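Local coordinates for protein 3-hydroxyadipyl-CoA dehydrogenase (Escherichia coli, PDB 3MOG) that catalyses the NAD-dependent oxidation of 3-hydroxyadipyl-CoA to 3-oxoadipyl-CoA in the breakdown of phenylacetate, at residues Tyr385-Asn399 / Leu442-Glu454. Sequence-based numbering, arbitrary orientation.
Sequences YPGMLIWRTVAMIIN and LRLLENLQHHYGE
Ala395 and Leu445 mark where helices 390-399 and 442-452 pass each other, their axes 10.0 Å apart at closest and crossing at -103°, while the type II turn Tyr385-Met388 that precedes the first helix lies against the second, with Pro386 opposite Leu448. At the crossing, the methyl of Ala395 touches CD2 of both Leu444 and Leu445, each 3.8 Å from its CB. Leu445 forks beyond it: CD2 meets SD of Met396, whose chain is bent at chi2 and chi3 (both -74°), and CD1 lies against the amide carbon of Asn399, an amide fixed by hydrogen bonds from ND2 to O of Arg458 and from N of Cys460 to OD1. Leu444, by contrast, sends CD2 to the edge of the Trp391 ring and CD1 to CA of Gly387. At the turn, CG of Pro386 stands over the centre of the His451 ring, 3.7 Å from its centroid, a CH-pi contact; NE2 of that ring is hydrogen-bonded to OG of Ser461 of a second subunit, at the trimer interface. Arg392, extended from CG to NE, runs past CD1 of Leu448 and donates from NH1 twice, both partners lying in the guanidinium plane: to OH of Tyr452 (2.8 Å, nearly straight at 171°) and to O of Pro386 (3.0 Å). The Tyr385 hydroxyl oxygen lies above one guanidinium face, toward its rim. Tyr457 binds NH2, and a salt bridge from NE to Glu201, probably balancing the buried charge, links this second C-terminal-type domain to helix 196-207 of the first. One arginine thus joins turn and helix end beside the leucine packing.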
loop_
_atom_site.group_PDB
_atom_site.type_symbol
_atom_site.label_atom_id
_atom_site.label_comp_id
_atom_site.label_asym_id
_atom_site.label_seq_id
_atom_site.Cartn_x
_atom_site.Cartn_y
_atom_site.Cartn_z
ATOM N N TYR C 385 -4.618 -25.936 4.717
ATOM C CA TYR C 385 -4.561 -24.567 4.255
ATOM C C TYR C 385 -5.968 -23.952 4.330
ATOM O O TYR C 385 -6.904 -24.489 3.736
ATOM C CB TYR C 385 -4.083 -24.615 2.808
ATOM C CG TYR C 385 -3.780 -23.308 2.124
ATOM C CD1 TYR C 385 -2.792 -22.430 2.620
ATOM C CD2 TYR C 385 -4.416 -22.980 0.923
ATOM C CE1 TYR C 385 -2.487 -21.256 1.954
ATOM C CE2 TYR C 385 -4.114 -21.800 0.249
ATOM C CZ TYR C 385 -3.146 -20.947 0.769
ATOM O OH TYR C 385 -2.847 -19.781 0.106
ATOM N N PRO C 386 -6.112 -22.838 5.072
ATOM C CA PRO C 386 -7.380 -22.136 5.257
ATOM C C PRO C 386 -8.121 -21.900 3.945
ATOM O O PRO C 386 -7.545 -21.380 2.992
ATOM C CB PRO C 386 -6.947 -20.808 5.882
ATOM C CG PRO C 386 -5.752 -21.145 6.667
ATOM C CD PRO C 386 -5.025 -22.199 5.843
ATOM N N GLY C 387 -9.377 -22.339 3.874
ATOM C CA GLY C 387 -10.178 -22.130 2.677
ATOM C C GLY C 387 -9.802 -23.037 1.517
ATOM O O GLY C 387 -10.497 -23.066 0.499
ATOM N N MET C 388 -8.704 -23.776 1.686
ATOM C CA MET C 388 -8.168 -24.712 0.692
ATOM C C MET C 388 -7.960 -24.053 -0.676
ATOM O O MET C 388 -7.279 -23.027 -0.753
ATOM C CB MET C 388 -9.002 -26.010 0.638
ATOM C CG MET C 388 -9.133 -26.714 1.998
ATOM S SD MET C 388 -7.630 -27.558 2.510
ATOM C CE MET C 388 -8.047 -29.148 1.835
ATOM N N LEU C 389 -8.557 -24.599 -1.736
ATOM C CA LEU C 389 -8.200 -24.171 -3.095
ATOM C C LEU C 389 -9.371 -23.654 -3.904
ATOM O O LEU C 389 -9.392 -22.491 -4.314
ATOM C CB LEU C 389 -7.500 -25.307 -3.863
ATOM C CG LEU C 389 -6.151 -25.800 -3.332
ATOM C CD1 LEU C 389 -5.595 -26.906 -4.214
ATOM C CD2 LEU C 389 -5.127 -24.639 -3.200
ATOM N N ILE C 390 -10.327 -24.540 -4.135
ATOM C CA ILE C 390 -11.478 -24.275 -4.960
ATOM C C ILE C 390 -12.312 -23.188 -4.306
ATOM O O ILE C 390 -12.554 -22.154 -4.924
ATOM C CB ILE C 390 -12.315 -25.569 -5.144
ATOM C CG1 ILE C 390 -11.574 -26.567 -6.041
ATOM C CG2 ILE C 390 -13.705 -25.259 -5.680
ATOM C CD1 ILE C 390 -12.136 -28.013 -5.962
ATOM N N TRP C 391 -12.709 -23.408 -3.049
ATOM C CA TRP C 391 -13.595 -22.481 -2.352
ATOM C C TRP C 391 -12.934 -21.144 -2.112
ATOM O O TRP C 391 -13.578 -20.115 -2.270
ATOM C CB TRP C 391 -14.191 -23.087 -1.066
ATOM C CG TRP C 391 -15.386 -23.940 -1.403
ATOM C CD1 TRP C 391 -15.375 -25.253 -1.793
ATOM C CD2 TRP C 391 -16.755 -23.519 -1.452
ATOM N NE1 TRP C 391 -16.657 -25.681 -2.059
ATOM C CE2 TRP C 391 -17.522 -24.638 -1.860
ATOM C CE3 TRP C 391 -17.411 -22.309 -1.180
ATOM C CZ2 TRP C 391 -18.910 -24.580 -2.007
ATOM C CZ3 TRP C 391 -18.795 -22.250 -1.319
ATOM C CH2 TRP C 391 -19.530 -23.383 -1.732
ATOM N N ARG C 392 -11.643 -21.169 -1.784
ATOM C CA ARG C 392 -10.870 -19.947 -1.538
ATOM C C ARG C 392 -10.787 -19.078 -2.797
ATOM O O ARG C 392 -10.968 -17.852 -2.723
ATOM C CB ARG C 392 -9.470 -20.312 -1.021
ATOM C CG ARG C 392 -8.551 -19.136 -0.786
ATOM C CD ARG C 392 -7.526 -19.471 0.238
ATOM N NE ARG C 392 -6.527 -18.408 0.357
ATOM C CZ ARG C 392 -5.582 -18.377 1.288
ATOM N NH1 ARG C 392 -5.536 -19.353 2.189
ATOM N NH2 ARG C 392 -4.691 -17.373 1.323
ATOM N N THR C 393 -10.562 -19.730 -3.947
ATOM C CA THR C 393 -10.400 -19.052 -5.243
ATOM C C THR C 393 -11.732 -18.515 -5.772
ATOM O O THR C 393 -11.800 -17.392 -6.296
ATOM C CB THR C 393 -9.771 -19.995 -6.307
ATOM O OG1 THR C 393 -8.474 -20.430 -5.863
ATOM C CG2 THR C 393 -9.625 -19.301 -7.650
ATOM N N VAL C 394 -12.789 -19.316 -5.639
ATOM C CA VAL C 394 -14.088 -18.929 -6.191
ATOM C C VAL C 394 -14.704 -17.796 -5.361
ATOM O O VAL C 394 -15.174 -16.826 -5.930
ATOM C CB VAL C 394 -15.034 -20.132 -6.381
ATOM C CG1 VAL C 394 -16.386 -19.667 -6.868
ATOM C CG2 VAL C 394 -14.438 -21.148 -7.388
ATOM N N ALA C 395 -14.634 -17.901 -4.026
ATOM C CA ALA C 395 -14.987 -16.794 -3.111
ATOM C C ALA C 395 -14.346 -15.465 -3.479
ATOM O O ALA C 395 -15.037 -14.441 -3.564
ATOM C CB ALA C 395 -14.664 -17.149 -1.635
ATOM N N MET C 396 -13.038 -15.475 -3.723
ATOM C CA MET C 396 -12.326 -14.236 -4.099
ATOM C C MET C 396 -12.694 -13.700 -5.484
ATOM O O MET C 396 -12.787 -12.489 -5.658
ATOM C CB MET C 396 -10.826 -14.406 -3.952
ATOM C CG MET C 396 -10.379 -14.432 -2.487
ATOM S SD MET C 396 -10.409 -12.823 -1.685
ATOM C CE MET C 396 -8.962 -12.172 -2.498
ATOM N N ILE C 397 -12.928 -14.595 -6.449
ATOM C CA ILE C 397 -13.450 -14.212 -7.767
ATOM C C ILE C 397 -14.801 -13.491 -7.613
ATOM O O ILE C 397 -15.016 -12.417 -8.190
ATOM C CB ILE C 397 -13.615 -15.456 -8.707
ATOM C CG1 ILE C 397 -12.260 -15.980 -9.170
ATOM C CG2 ILE C 397 -14.440 -15.126 -9.946
ATOM C CD1 ILE C 397 -12.322 -17.360 -9.816
ATOM N N ILE C 398 -15.688 -14.084 -6.815
ATOM C CA ILE C 398 -17.036 -13.540 -6.566
ATOM C C ILE C 398 -17.017 -12.183 -5.827
ATOM O O ILE C 398 -17.763 -11.257 -6.155
ATOM C CB ILE C 398 -17.863 -14.580 -5.789
ATOM C CG1 ILE C 398 -18.114 -15.817 -6.664
ATOM C CG2 ILE C 398 -19.167 -13.996 -5.251
ATOM C CD1 ILE C 398 -18.688 -16.987 -5.869
ATOM N N ASN C 399 -16.146 -12.085 -4.837
ATOM C CA ASN C 399 -15.918 -10.858 -4.074
ATOM C C ASN C 399 -15.506 -9.685 -4.970
ATOM O O ASN C 399 -16.067 -8.586 -4.880
ATOM C CB ASN C 399 -14.829 -11.132 -3.047
ATOM C CG ASN C 399 -14.904 -10.217 -1.853
ATOM O OD1 ASN C 399 -15.982 -9.801 -1.437
ATOM N ND2 ASN C 399 -13.745 -9.931 -1.262
ATOM N N LEU C 442 -19.590 -15.241 2.458
ATOM C CA LEU C 442 -19.256 -14.273 3.504
ATOM C C LEU C 442 -18.500 -14.887 4.677
ATOM O O LEU C 442 -17.464 -14.367 5.073
ATOM C CB LEU C 442 -20.511 -13.553 4.017
ATOM C CG LEU C 442 -20.317 -12.622 5.194
ATOM C CD1 LEU C 442 -19.606 -11.329 4.748
ATOM C CD2 LEU C 442 -21.630 -12.332 5.895
ATOM N N ARG C 443 -19.016 -15.992 5.222
ATOM C CA ARG C 443 -18.396 -16.641 6.388
ATOM C C ARG C 443 -16.940 -17.084 6.122
ATOM O O ARG C 443 -16.052 -16.867 6.953
ATOM C CB ARG C 443 -19.242 -17.828 6.851
ATOM C CG ARG C 443 -18.644 -18.610 8.031
ATOM C CD ARG C 443 -19.585 -19.707 8.510
ATOM N NE ARG C 443 -20.023 -20.577 7.414
ATOM C CZ ARG C 443 -20.987 -21.486 7.515
ATOM N NH1 ARG C 443 -21.621 -21.669 8.669
ATOM N NH2 ARG C 443 -21.309 -22.220 6.458
ATOM N N LEU C 444 -16.735 -17.691 4.959
ATOM C CA LEU C 444 -15.430 -18.122 4.489
ATOM C C LEU C 444 -14.430 -16.962 4.422
ATOM O O LEU C 444 -13.361 -17.021 5.042
ATOM C CB LEU C 444 -15.597 -18.781 3.127
ATOM C CG LEU C 444 -14.401 -19.157 2.255
ATOM C CD1 LEU C 444 -13.442 -20.059 2.974
ATOM C CD2 LEU C 444 -14.965 -19.881 1.054
ATOM N N LEU C 445 -14.793 -15.901 3.709
ATOM C CA LEU C 445 -13.910 -14.745 3.568
ATOM C C LEU C 445 -13.592 -14.091 4.914
ATOM O O LEU C 445 -12.437 -13.720 5.147
ATOM C CB LEU C 445 -14.445 -13.736 2.531
ATOM C CG LEU C 445 -14.432 -14.218 1.066
ATOM C CD1 LEU C 445 -15.137 -13.262 0.162
ATOM C CD2 LEU C 445 -13.029 -14.429 0.526
ATOM N N GLU C 446 -14.588 -13.996 5.806
ATOM C CA GLU C 446 -14.373 -13.488 7.180
ATOM C C GLU C 446 -13.361 -14.324 7.937
ATOM O O GLU C 446 -12.496 -13.773 8.630
ATOM C CB GLU C 446 -15.675 -13.410 7.991
ATOM C CG GLU C 446 -16.581 -12.244 7.617
ATOM C CD GLU C 446 -17.867 -12.188 8.440
ATOM O OE1 GLU C 446 -18.454 -13.251 8.707
ATOM O OE2 GLU C 446 -18.294 -11.077 8.816
ATOM N N ASN C 447 -13.452 -15.648 7.790
ATOM C CA ASN C 447 -12.473 -16.554 8.412
ATOM C C ASN C 447 -11.083 -16.390 7.823
ATOM O O ASN C 447 -10.106 -16.305 8.561
ATOM C CB ASN C 447 -12.920 -18.011 8.313
ATOM C CG ASN C 447 -13.901 -18.397 9.407
ATOM O OD1 ASN C 447 -13.850 -17.881 10.525
ATOM N ND2 ASN C 447 -14.804 -19.299 9.084
ATOM N N LEU C 448 -10.996 -16.319 6.497
ATOM C CA LEU C 448 -9.711 -16.032 5.840
ATOM C C LEU C 448 -9.106 -14.699 6.295
ATOM O O LEU C 448 -7.918 -14.634 6.597
ATOM C CB LEU C 448 -9.852 -16.080 4.322
ATOM C CG LEU C 448 -10.227 -17.454 3.754
ATOM C CD1 LEU C 448 -10.381 -17.355 2.283
ATOM C CD2 LEU C 448 -9.161 -18.503 4.095
ATOM N N GLN C 449 -9.952 -13.667 6.380
ATOM C CA GLN C 449 -9.564 -12.318 6.810
ATOM C C GLN C 449 -9.055 -12.336 8.242
ATOM O O GLN C 449 -8.041 -11.720 8.543
ATOM C CB GLN C 449 -10.751 -11.341 6.680
ATOM C CG GLN C 449 -10.481 -9.906 7.162
ATOM C CD GLN C 449 -11.757 -9.095 7.356
ATOM O OE1 GLN C 449 -11.762 -7.872 7.177
ATOM N NE2 GLN C 449 -12.852 -9.774 7.721
ATOM N N HIS C 450 -9.762 -13.041 9.119
ATOM C CA HIS C 450 -9.292 -13.230 10.484
ATOM C C HIS C 450 -7.959 -14.003 10.547
ATOM O O HIS C 450 -7.022 -13.550 11.195
ATOM C CB HIS C 450 -10.349 -13.900 11.361
ATOM C CG HIS C 450 -9.877 -14.146 12.757
ATOM N ND1 HIS C 450 -9.807 -13.144 13.704
ATOM C CD2 HIS C 450 -9.401 -15.266 13.355
ATOM C CE1 HIS C 450 -9.324 -13.639 14.829
ATOM N NE2 HIS C 450 -9.071 -14.923 14.643
ATOM N N HIS C 451 -7.871 -15.141 9.860
ATOM C CA HIS C 451 -6.666 -15.955 9.908
ATOM C C HIS C 451 -5.417 -15.195 9.450
ATOM O O HIS C 451 -4.392 -15.205 10.135
ATOM C CB HIS C 451 -6.808 -17.221 9.068
ATOM C CG HIS C 451 -5.647 -18.151 9.218
ATOM N ND1 HIS C 451 -5.619 -19.149 10.167
ATOM C CD2 HIS C 451 -4.459 -18.213 8.567
ATOM C CE1 HIS C 451 -4.465 -19.789 10.094
ATOM N NE2 HIS C 451 -3.745 -19.242 9.128
ATOM N N TYR C 452 -5.520 -14.547 8.290
ATOM C CA TYR C 452 -4.394 -13.837 7.697
ATOM C C TYR C 452 -4.226 -12.388 8.154
ATOM O O TYR C 452 -3.138 -11.848 8.035
ATOM C CB TYR C 452 -4.476 -13.895 6.175
ATOM C CG TYR C 452 -4.275 -15.282 5.657
ATOM C CD1 TYR C 452 -3.007 -15.866 5.665
ATOM C CD2 TYR C 452 -5.359 -16.029 5.183
ATOM C CE1 TYR C 452 -2.819 -17.150 5.221
ATOM C CE2 TYR C 452 -5.185 -17.313 4.724
ATOM C CZ TYR C 452 -3.916 -17.873 4.747
ATOM O OH TYR C 452 -3.738 -19.144 4.269
ATOM N N GLY C 453 -5.298 -11.770 8.656
ATOM C CA GLY C 453 -5.281 -10.351 9.076
ATOM C C GLY C 453 -4.969 -9.424 7.916
ATOM O O GLY C 453 -4.351 -8.374 8.087
ATOM N N GLU C 454 -5.379 -9.839 6.724
ATOM C CA GLU C 454 -5.091 -9.105 5.507
ATOM C C GLU C 454 -6.356 -8.458 4.984
ATOM O O GLU C 454 -7.407 -9.086 4.918
ATOM C CB GLU C 454 -4.535 -10.036 4.435
ATOM C CG GLU C 454 -3.100 -10.495 4.695
ATOM C CD GLU C 454 -2.650 -11.543 3.702
ATOM O OE1 GLU C 454 -2.874 -11.366 2.484
ATOM O OE2 GLU C 454 -2.067 -12.546 4.140
#